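L-aspartate semialdehyde sulfurtransferase (Methanocaldococcus jannaschii, PDB 3KPB) probably catalyses, with a partner protein, homocysteine formation from aspartate semialdehyde and sulfide, while its C-terminal CBS domain pair binds S-adenosylmethionine and S-methyl-5'-thioadenosine. Local coordinates at residues A[32-37]-A[108-113]; A[51-56]-A[62-67]; A[12-17]-A[24-29]. All coordinates share one frame; numbering follows the deposited sequence.

Within this C-terminal CBS pair, contact 1 joins the two motifs, whereas contact 3 lies within the first. Their centres are about 12 Å apart and they share a sheet, where A14 N lies 3.2 Å from P36 O; at the helix end I32 N lies 3.0 Å from L27 O, both probable hydrogen bonds. Contact 2, about 17 Å from contact 1 between centres, is nested inside the loop contact 1 closes and touches it at I64 CG2, 3.8 Å from I37 CD1. Contacts 2 and 3, also about 12 Å between centres, meet where E65 CB lies 3.4 Å from S16 CB. Contact 2 holds the S-adenosylmethionine ribose; contacts 1 and 3 contribute residues binding S-methyl-5'-thioadenosine.

Contact 1 (A[32-37]-A[108-113]); sequences INHLPI and IVTSED
I108 presses the end of its side chain against the base of H34, with I108 CD1 only 3.3 Å from H34 CB, and this is the tight part of the contact. The I108 branch ending in CD1 sets off opposite the backbone N (chi1 -175°), which sends the methyl across to segment 32-37, where it crosses the histidine side chain at about a right angle. The same methyl approaches the imidazole obliquely, at 4.0 Å from H34 CG, and lies 4.3 Å from P36 CG. H34 NE2 is hydrogen-bonded to S94, a residue that binds S-adenosylmethionine, so the ring is anchored on its far nitrogen as well as pressed at its base.

Towards helix 111-118 the fit slackens. T110 CG2 approaches H34 ND1 no nearer than 4.2 Å, and E112 OE2, on a solvent-exposed residue, stays 6.3 Å from H34 ND1. Here the polar groups are used locally, in a capping box at the helix start. T110 OG1 accepts from D113 N at 3.1 Å and, weakly, from E112 N; in return T110 N donates to D113 OD2 at 3.0 Å, the oxygen being met from above the carboxylate plane (41° out). D113 OD1 has a second partner in R116, a salt bridge that would hold the capping carboxylate in place. An alanine at T110 would remove both the OG1 acceptor and the CG2 methyl, and is likely to leave the first helical N-H groups without their cap and open a gap beside H34.

H34 and T110 to D113 all bind S-methyl-5'-thioadenosine. No hydrogen bond joins segments 32-37 and 108-113, which meet mainly through carbon contacts; a polar tie between the two motifs near here is the bond from H34 to S94, and the capping box stays within 108-113.

Contact 2 (A[51-56]-A[62-67]); sequences WDIAKA and KTIEEI. With SAM (S-adenosylmethionine), chain E.
I67 lays its side chain against one side of helix 50-58: I67 CG1 is 3.6 Å from D52 O and 4.0 Å from A56 CB. With CG1 opposite the backbone N (chi1 -156°), I67 CD1 comes alongside the helix backbone, 3.7 Å from A56 N, and near K55 CB. I53 and I64 extend this apolar seam, more loosely.

D52 turns its carboxylate to the ribose of S-adenosylmethionine. D52 OD2 accepts from O2' of the ligand at 2.8 Å; D52 OD1 accepts from O3', at a modelled separation too short to be taken literally. The methyl CE of the ligand sits over one face of the W51 indole, offset toward its rim.

The next shell fixes the carboxylate. T49 N also bonds D52 OD2, and one water links D52 OD1, K55 NZ at 3.0 Å and I67 O at 2.8 Å, tying the loop to the helix; K55 NZ itself is a long 3.7 Å from D52 OD1. Further out, E66 OE2 accepts from T63 N and T63 OG1, which probably steadies the turn leading to I67.

An aspartate of a CBS helix gripping both ribose hydroxyls is characteristic of adenosyl-ligand sites in CBS pairs (Bateman modules).

Contact 3 (A[12-17]-A[24-29]); sequences ITAHSN and AKILIK
The backbone of 12-17, extended as far as H15, and the helical 24-29 come nearest at A14 and I26, whose CA atoms stand 8.4 Å apart, a separation bridged by side chains alone. On the helix side I26 makes both contacts, one with each branch. Its longer branch has CG1 beside the backbone N, opposite the carbonyl carbon (chi1 -65°), and continues stretched out (chi2 169°), so that I26 CD1 meets A14 CB at 4.0 Å. The shorter branch diverges toward the start of the other segment, where I26 CG2 meets I12 CG2 at 4.2 Å, methyl against methyl. These are ordinary van der Waals separations, looser at the I12 end, where both side chains are partly exposed.

The two segments belong to a beta-alpha-beta unit: strand 14-15, helix 20-30, then strand 35-38 running parallel to the first. L35 of that second strand touches both A14 and I26, so the helix rests on two neighbouring strands at once. The backbone of A14 is hydrogen-bonded to V38, tying this short, weakly bonded strand to its neighbour. Other parts of the helix face the second subunit, with L27 and I28 packed on W51 of that chain.

No hydrogen bond or charge pair joins the two segments, and the small side chain of A14 is consistent with the close approach of the helix here. I12 binds S-methyl-5'-thioadenosine, and its side chain lies about 9 Å from that of H34 and about 10 Å from that of T110, both also of that site. Its contact with I26 thus ties a residue of the site to the helix by modest van der Waals packing alone.

Contact 1 (A[32-37]-A[108-113])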
loop_
_atom_site.group_PDB
_atom_site.type_symbol
_atom_site.label_atom_id
_atom_site.label_comp_id
_atom_site.label_asym_id
_atom_site.label_seq_id
_atom_site.Cartn_x
_atom_site.Cartn_y
_atom_site.Cartn_z
ATOM N N ILE A 32 4.122 -4.852 -9.063
ATOM C CA ILE A 32 3.919 -3.403 -9.092
ATOM C C ILE A 32 2.758 -3.001 -8.199
ATOM O O ILE A 32 1.841 -3.793 -7.969
ATOM C CB ILE A 32 3.670 -2.858 -10.534
ATOM C CG1 ILE A 32 2.475 -3.566 -11.205
ATOM C CG2 ILE A 32 4.966 -2.928 -11.367
ATOM C CD1 ILE A 32 2.108 -3.034 -12.591
ATOM N N ASN A 33 2.790 -1.772 -7.694
ATOM C CA ASN A 33 1.652 -1.280 -6.930
ATOM C C ASN A 33 0.910 -0.132 -7.601
ATOM O O ASN A 33 0.055 0.491 -6.988
ATOM C CB ASN A 33 2.057 -0.895 -5.500
ATOM C CG ASN A 33 0.852 -0.688 -4.584
ATOM O OD1 ASN A 33 -0.089 -1.481 -4.594
ATOM N ND2 ASN A 33 0.883 0.377 -3.790
ATOM N N HIS A 34 1.241 0.158 -8.857
ATOM C CA HIS A 34 0.571 1.214 -9.606
ATOM C C HIS A 34 0.235 0.694 -10.978
ATOM O O HIS A 34 1.118 0.247 -11.713
ATOM C CB HIS A 34 1.467 2.433 -9.746
ATOM C CG HIS A 34 1.930 2.984 -8.443
ATOM N ND1 HIS A 34 3.126 2.616 -7.868
ATOM C CD2 HIS A 34 1.351 3.860 -7.588
ATOM C CE1 HIS A 34 3.270 3.249 -6.718
ATOM N NE2 HIS A 34 2.207 4.011 -6.526
ATOM N N LEU A 35 -1.045 0.748 -11.318
ATOM C CA LEU A 35 -1.526 0.253 -12.589
ATOM C C LEU A 35 -2.401 1.319 -13.249
ATOM O O LEU A 35 -3.571 1.474 -12.893
ATOM C CB LEU A 35 -2.306 -1.048 -12.368
ATOM C CG LEU A 35 -2.856 -1.748 -13.610
ATOM C CD1 LEU A 35 -1.720 -2.190 -14.536
ATOM C CD2 LEU A 35 -3.740 -2.928 -13.214
ATOM N N PRO A 36 -1.825 2.094 -14.185
ATOM C CA PRO A 36 -2.620 3.050 -14.961
ATOM C C PRO A 36 -3.676 2.311 -15.775
ATOM O O PRO A 36 -3.393 1.246 -16.339
ATOM C CB PRO A 36 -1.593 3.702 -15.893
ATOM C CG PRO A 36 -0.262 3.459 -15.249
ATOM C CD PRO A 36 -0.381 2.190 -14.471
ATOM N N ILE A 37 -4.884 2.866 -15.804
ATOM C CA ILE A 37 -5.984 2.273 -16.553
ATOM C C ILE A 37 -6.208 3.103 -17.810
ATOM O O ILE A 37 -6.282 4.333 -17.746
ATOM C CB ILE A 37 -7.278 2.189 -15.707
ATOM C CG1 ILE A 37 -7.023 1.443 -14.383
ATOM C CG2 ILE A 37 -8.411 1.552 -16.521
ATOM C CD1 ILE A 37 -6.432 0.032 -14.528
ATOM N N ILE A 108 5.768 4.985 -16.047
ATOM C CA ILE A 108 5.413 5.365 -14.687
ATOM C C ILE A 108 6.679 5.640 -13.882
ATOM O O ILE A 108 7.707 4.982 -14.071
ATOM C CB ILE A 108 4.512 4.305 -13.994
ATOM C CG1 ILE A 108 4.054 4.803 -12.618
ATOM C CG2 ILE A 108 5.230 2.954 -13.886
ATOM C CD1 ILE A 108 2.708 4.278 -12.190
ATOM N N VAL A 109 6.591 6.639 -13.010
ATOM C CA VAL A 109 7.676 7.011 -12.111
ATOM C C VAL A 109 7.253 6.779 -10.660
ATOM O O VAL A 109 6.198 7.247 -10.232
ATOM C CB VAL A 109 8.099 8.489 -12.323
ATOM C CG1 VAL A 109 9.054 8.952 -11.234
ATOM C CG2 VAL A 109 8.749 8.660 -13.688
ATOM N N THR A 110 8.081 6.058 -9.911
ATOM C CA THR A 110 7.806 5.808 -8.503
ATOM C C THR A 110 8.751 6.590 -7.587
ATOM O O THR A 110 9.772 7.122 -8.035
ATOM C CB THR A 110 7.858 4.297 -8.163
ATOM O OG1 THR A 110 9.211 3.832 -8.228
ATOM C CG2 THR A 110 6.996 3.488 -9.134
ATOM N N SER A 111 8.386 6.643 -6.306
ATOM C CA SER A 111 9.178 7.290 -5.260
ATOM C C SER A 111 10.427 6.483 -4.914
ATOM O O SER A 111 11.294 6.966 -4.181
ATOM C CB SER A 111 8.327 7.495 -4.002
ATOM O OG SER A 111 7.874 6.255 -3.482
ATOM N N GLU A 112 10.500 5.253 -5.421
ATOM C CA GLU A 112 11.714 4.449 -5.315
ATOM C C GLU A 112 12.617 4.772 -6.497
ATOM O O GLU A 112 13.838 4.848 -6.345
ATOM C CB GLU A 112 11.400 2.952 -5.272
ATOM C CG GLU A 112 10.739 2.478 -3.980
ATOM C CD GLU A 112 9.219 2.417 -4.063
ATOM O OE1 GLU A 112 8.633 1.521 -3.416
ATOM O OE2 GLU A 112 8.608 3.251 -4.769
ATOM N N ASP A 113 12.007 4.966 -7.669
ATOM C CA ASP A 113 12.730 5.409 -8.862
ATOM C C ASP A 113 13.438 6.736 -8.557
ATOM O O ASP A 113 14.597 6.933 -8.937
ATOM C CB ASP A 113 11.783 5.576 -10.063
ATOM C CG ASP A 113 11.232 4.251 -10.592
ATOM O OD1 ASP A 113 11.851 3.187 -10.369
ATOM O OD2 ASP A 113 10.168 4.284 -11.248
#

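Contact 2 (A[51-56]-A[62-67])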
loop_
_atom_site.group_PDB
_atom_site.type_symbol
_atom_site.label_atom_id
_atom_site.label_comp_id
_atom_site.label_asym_id
_atom_site.label_seq_id
_atom_site.Cartn_x
_atom_site.Cartn_y
_atom_site.Cartn_z
ATOM N N TRP A 51 -4.443 -0.568 -2.672
ATOM C CA TRP A 51 -5.464 0.056 -1.839
ATOM C C TRP A 51 -6.838 -0.016 -2.506
ATOM O O TRP A 51 -7.838 -0.319 -1.854
ATOM C CB TRP A 51 -5.111 1.499 -1.502
ATOM C CG TRP A 51 -6.060 2.090 -0.511
ATOM C CD1 TRP A 51 -7.038 3.017 -0.757
ATOM C CD2 TRP A 51 -6.153 1.768 0.881
ATOM N NE1 TRP A 51 -7.721 3.305 0.404
ATOM C CE2 TRP A 51 -7.191 2.559 1.427
ATOM C CE3 TRP A 51 -5.443 0.902 1.729
ATOM C CZ2 TRP A 51 -7.540 2.508 2.785
ATOM C CZ3 TRP A 51 -5.792 0.851 3.077
ATOM C CH2 TRP A 51 -6.832 1.650 3.589
ATOM N N ASP A 52 -6.881 0.250 -3.807
ATOM C CA ASP A 52 -8.141 0.186 -4.544
ATOM C C ASP A 52 -8.690 -1.229 -4.684
ATOM O O ASP A 52 -9.900 -1.403 -4.780
ATOM C CB ASP A 52 -7.977 0.812 -5.919
ATOM C CG ASP A 52 -7.547 2.249 -5.839
ATOM O OD1 ASP A 52 -8.242 3.047 -5.171
ATOM O OD2 ASP A 52 -6.506 2.578 -6.433
ATOM N N ILE A 53 -7.817 -2.233 -4.703
ATOM C CA ILE A 53 -8.273 -3.630 -4.659
ATOM C C ILE A 53 -9.030 -3.880 -3.352
ATOM O O ILE A 53 -10.146 -4.400 -3.363
ATOM C CB ILE A 53 -7.096 -4.632 -4.814
ATOM C CG1 ILE A 53 -6.358 -4.415 -6.148
ATOM C CG2 ILE A 53 -7.562 -6.091 -4.654
ATOM C CD1 ILE A 53 -7.207 -4.580 -7.427
ATOM N N ALA A 54 -8.424 -3.495 -2.228
ATOM C CA ALA A 54 -9.099 -3.565 -0.930
ATOM C C ALA A 54 -10.413 -2.778 -0.920
ATOM O O ALA A 54 -11.428 -3.266 -0.417
ATOM C CB ALA A 54 -8.175 -3.085 0.190
ATOM N N LYS A 55 -10.398 -1.571 -1.485
ATOM C CA LYS A 55 -11.588 -0.721 -1.509
ATOM C C LYS A 55 -12.708 -1.380 -2.328
ATOM O O LYS A 55 -13.873 -1.369 -1.916
ATOM C CB LYS A 55 -11.224 0.659 -2.059
ATOM C CG LYS A 55 -12.051 1.818 -1.524
ATOM C CD LYS A 55 -11.255 3.136 -1.581
ATOM C CE LYS A 55 -10.815 3.482 -3.003
ATOM N NZ LYS A 55 -10.777 4.960 -3.243
ATOM N N ALA A 56 -12.343 -1.981 -3.466
ATOM C CA ALA A 56 -13.307 -2.694 -4.321
ATOM C C ALA A 56 -13.987 -3.842 -3.582
ATOM O O ALA A 56 -15.207 -3.999 -3.655
ATOM C CB ALA A 56 -12.641 -3.201 -5.594
ATOM N N LYS A 62 -17.438 -5.004 -8.843
ATOM C CA LYS A 62 -17.015 -6.121 -9.693
ATOM C C LYS A 62 -15.926 -5.791 -10.716
ATOM O O LYS A 62 -15.126 -6.661 -11.056
ATOM C CB LYS A 62 -18.217 -6.746 -10.408
ATOM C CG LYS A 62 -19.205 -7.423 -9.474
ATOM C CD LYS A 62 -20.354 -8.048 -10.252
ATOM C CE LYS A 62 -21.414 -8.626 -9.322
ATOM N NZ LYS A 62 -22.191 -7.565 -8.616
ATOM N N THR A 63 -15.907 -4.559 -11.223
ATOM C CA THR A 63 -14.940 -4.174 -12.262
ATOM C C THR A 63 -14.090 -2.990 -11.824
ATOM O O THR A 63 -14.497 -2.190 -10.974
ATOM C CB THR A 63 -15.616 -3.815 -13.614
ATOM O OG1 THR A 63 -16.391 -2.619 -13.455
ATOM C CG2 THR A 63 -16.524 -4.944 -14.100
ATOM N N ILE A 64 -12.919 -2.883 -12.441
ATOM C CA ILE A 64 -11.968 -1.814 -12.170
ATOM C C ILE A 64 -12.583 -0.448 -12.419
ATOM O O ILE A 64 -12.336 0.498 -11.670
ATOM C CB ILE A 64 -10.679 -2.025 -12.998
ATOM C CG1 ILE A 64 -9.839 -3.132 -12.344
ATOM C CG2 ILE A 64 -9.855 -0.742 -13.121
ATOM C CD1 ILE A 64 -9.601 -2.943 -10.827
ATOM N N GLU A 65 -13.419 -0.333 -13.433
ATOM C CA GLU A 65 -13.903 0.988 -13.713
ATOM C C GLU A 65 -14.813 1.559 -12.621
ATOM O O GLU A 65 -14.939 2.774 -12.499
ATOM C CB GLU A 65 -14.489 1.061 -15.102
ATOM C CG GLU A 65 -15.926 0.748 -15.230
ATOM C CD GLU A 65 -16.514 1.652 -16.268
ATOM O OE1 GLU A 65 -17.042 1.142 -17.274
ATOM O OE2 GLU A 65 -16.420 2.888 -16.095
ATOM N N GLU A 66 -15.381 0.686 -11.794
ATOM C CA GLU A 66 -16.213 1.122 -10.672
ATOM C C GLU A 66 -15.423 1.622 -9.468
ATOM O O GLU A 66 -16.000 2.226 -8.560
ATOM C CB GLU A 66 -17.128 -0.006 -10.219
ATOM C CG GLU A 66 -18.019 -0.537 -11.303
ATOM C CD GLU A 66 -18.763 -1.771 -10.867
ATOM O OE1 GLU A 66 -19.785 -1.633 -10.162
ATOM O OE2 GLU A 66 -18.332 -2.883 -11.234
ATOM N N ILE A 67 -14.117 1.371 -9.450
ATOM C CA ILE A 67 -13.306 1.701 -8.281
ATOM C C ILE A 67 -12.078 2.554 -8.593
ATOM O O ILE A 67 -11.514 3.170 -7.685
ATOM C CB ILE A 67 -12.886 0.416 -7.497
ATOM C CG1 ILE A 67 -12.569 0.730 -6.026
ATOM C CG2 ILE A 67 -11.726 -0.311 -8.189
ATOM C CD1 ILE A 67 -13.796 1.013 -5.169
HETATM N N SAM E . 0.596 5.829 -2.093
HETATM C CA SAM E . -0.716 5.505 -1.511
HETATM C C SAM E . -1.430 4.473 -2.389
HETATM O O SAM E . -0.811 3.543 -2.914
HETATM O OXT SAM E . -2.646 4.536 -2.590
HETATM C CB SAM E . -1.564 6.777 -1.426
HETATM C CG SAM E . -2.476 6.749 -0.197
HETATM S SD SAM E . -4.242 6.973 -0.615
HETATM C CE SAM E . -4.990 6.419 0.901
HETATM C "C5'" SAM E . -4.770 5.633 -1.741
HETATM C "C4'" SAM E . -5.315 6.160 -3.067
HETATM O "O4'" SAM E . -4.303 6.911 -3.755
HETATM C "C3'" SAM E . -5.602 4.969 -3.978
HETATM O "O3'" SAM E . -7.012 4.763 -4.007
HETATM C "C2'" SAM E . -5.112 5.415 -5.353
HETATM O "O2'" SAM E . -6.194 5.333 -6.288
HETATM C "C1'" SAM E . -4.710 6.876 -5.129
HETATM N N9 SAM E . -3.554 7.190 -5.995
HETATM C C8 SAM E . -2.367 6.578 -5.980
HETATM N N7 SAM E . -1.577 7.128 -6.905
HETATM C C5 SAM E . -2.264 8.095 -7.508
HETATM C C6 SAM E . -1.974 8.992 -8.528
HETATM N N6 SAM E . -0.782 9.001 -9.118
HETATM N N1 SAM E . -2.919 9.863 -8.912
HETATM C C2 SAM E . -4.111 9.871 -8.338
HETATM N N3 SAM E . -4.420 9.028 -7.364
HETATM C C4 SAM E . -3.520 8.132 -6.933
HETATM O O HOH W 1 -10.449 5.227 -6.178
#

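Contact 3 (A[12-17]-A[24-29])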
loop_
_atom_site.group_PDB
_atom_site.type_symbol
_atom_site.label_atom_id
_atom_site.label_comp_id
_atom_site.label_asym_id
_atom_site.label_seq_id
_atom_site.Cartn_x
_atom_site.Cartn_y
_atom_site.Cartn_z
ATOM N N ILE A 12 3.145 -0.583 -18.030
ATOM C CA ILE A 12 2.216 -1.687 -17.811
ATOM C C ILE A 12 0.875 -1.055 -17.467
ATOM O O ILE A 12 0.754 -0.339 -16.467
ATOM C CB ILE A 12 2.686 -2.656 -16.698
ATOM C CG1 ILE A 12 3.981 -3.358 -17.127
ATOM C CG2 ILE A 12 1.590 -3.684 -16.386
ATOM C CD1 ILE A 12 4.715 -4.059 -16.012
ATOM N N THR A 13 -0.124 -1.311 -18.312
ATOM C CA THR A 13 -1.456 -0.727 -18.156
ATOM C C THR A 13 -2.515 -1.824 -18.245
ATOM O O THR A 13 -2.211 -2.967 -18.599
ATOM C CB THR A 13 -1.745 0.341 -19.239
ATOM O OG1 THR A 13 -1.734 -0.274 -20.534
ATOM C CG2 THR A 13 -0.709 1.464 -19.201
ATOM N N ALA A 14 -3.763 -1.461 -17.951
ATOM C CA ALA A 14 -4.898 -2.375 -18.060
ATOM C C ALA A 14 -6.124 -1.615 -18.531
ATOM O O ALA A 14 -6.188 -0.390 -18.408
ATOM C CB ALA A 14 -5.174 -3.042 -16.722
ATOM N N HIS A 15 -7.095 -2.345 -19.069
ATOM C CA HIS A 15 -8.379 -1.755 -19.430
ATOM C C HIS A 15 -9.334 -1.727 -18.233
ATOM O O HIS A 15 -9.139 -2.463 -17.263
ATOM C CB HIS A 15 -8.979 -2.499 -20.618
ATOM C CG HIS A 15 -8.189 -2.342 -21.880
ATOM N ND1 HIS A 15 -7.882 -1.107 -22.411
ATOM C CD2 HIS A 15 -7.655 -3.258 -22.722
ATOM C CE1 HIS A 15 -7.183 -1.269 -23.519
ATOM N NE2 HIS A 15 -7.032 -2.564 -23.732
ATOM N N SER A 16 -10.355 -0.872 -18.294
ATOM C CA SER A 16 -11.240 -0.660 -17.146
ATOM C C SER A 16 -12.316 -1.732 -16.966
ATOM O O SER A 16 -12.902 -1.848 -15.887
ATOM C CB SER A 16 -11.883 0.733 -17.204
ATOM O OG SER A 16 -12.953 0.780 -18.133
ATOM N N ASN A 17 -12.570 -2.505 -18.019
ATOM C CA ASN A 17 -13.628 -3.519 -18.002
ATOM C C ASN A 17 -13.267 -4.795 -17.237
ATOM O O ASN A 17 -14.117 -5.670 -17.055
ATOM C CB ASN A 17 -14.085 -3.868 -19.434
ATOM C CG ASN A 17 -12.934 -4.320 -20.333
ATOM O OD1 ASN A 17 -12.775 -5.510 -20.617
ATOM N ND2 ASN A 17 -12.124 -3.367 -20.782
ATOM N N ALA A 24 -5.725 -7.585 -9.668
ATOM C CA ALA A 24 -4.845 -8.047 -8.599
ATOM C C ALA A 24 -3.773 -8.985 -9.145
ATOM O O ALA A 24 -2.604 -8.896 -8.756
ATOM C CB ALA A 24 -5.651 -8.736 -7.508
ATOM N N LYS A 25 -4.173 -9.876 -10.052
ATOM C CA LYS A 25 -3.221 -10.774 -10.698
ATOM C C LYS A 25 -2.135 -10.003 -11.447
ATOM O O LYS A 25 -0.970 -10.407 -11.427
ATOM C CB LYS A 25 -3.929 -11.750 -11.634
ATOM C CG LYS A 25 -4.664 -12.866 -10.920
ATOM C CD LYS A 25 -5.455 -13.706 -11.902
ATOM C CE LYS A 25 -6.144 -14.845 -11.179
ATOM N NZ LYS A 25 -7.006 -15.633 -12.105
ATOM N N ILE A 26 -2.515 -8.897 -12.092
ATOM C CA ILE A 26 -1.563 -8.056 -12.826
ATOM C C ILE A 26 -0.546 -7.421 -11.864
ATOM O O ILE A 26 0.660 -7.437 -12.124
ATOM C CB ILE A 26 -2.290 -6.979 -13.684
ATOM C CG1 ILE A 26 -3.114 -7.650 -14.787
ATOM C CG2 ILE A 26 -1.299 -5.973 -14.288
ATOM C CD1 ILE A 26 -4.066 -6.721 -15.514
ATOM N N LEU A 27 -1.030 -6.872 -10.750
ATOM C CA LEU A 27 -0.133 -6.310 -9.738
ATOM C C LEU A 27 0.896 -7.332 -9.250
ATOM O O LEU A 27 2.093 -7.033 -9.179
ATOM C CB LEU A 27 -0.923 -5.761 -8.542
ATOM C CG LEU A 27 -1.932 -4.638 -8.793
ATOM C CD1 LEU A 27 -2.548 -4.238 -7.468
ATOM C CD2 LEU A 27 -1.282 -3.433 -9.449
ATOM N N ILE A 28 0.420 -8.529 -8.906
ATOM C CA ILE A 28 1.268 -9.578 -8.350
ATOM C C ILE A 28 2.267 -10.064 -9.408
ATOM O O ILE A 28 3.456 -10.204 -9.123
ATOM C CB ILE A 28 0.417 -10.782 -7.841
ATOM C CG1 ILE A 28 -0.531 -10.392 -6.681
ATOM C CG2 ILE A 28 1.303 -11.967 -7.439
ATOM C CD1 ILE A 28 -0.062 -9.238 -5.785
ATOM N N LYS A 29 1.779 -10.309 -10.627
ATOM C CA LYS A 29 2.626 -10.805 -11.723
ATOM C C LYS A 29 3.826 -9.901 -11.983
ATOM O O LYS A 29 4.960 -10.374 -12.117
ATOM C CB LYS A 29 1.810 -10.966 -13.013
ATOM C CG LYS A 29 2.600 -11.443 -14.235
ATOM C CD LYS A 29 1.687 -11.624 -15.442
ATOM C CE LYS A 29 2.481 -11.886 -16.714
ATOM N NZ LYS A 29 1.606 -11.960 -17.920
#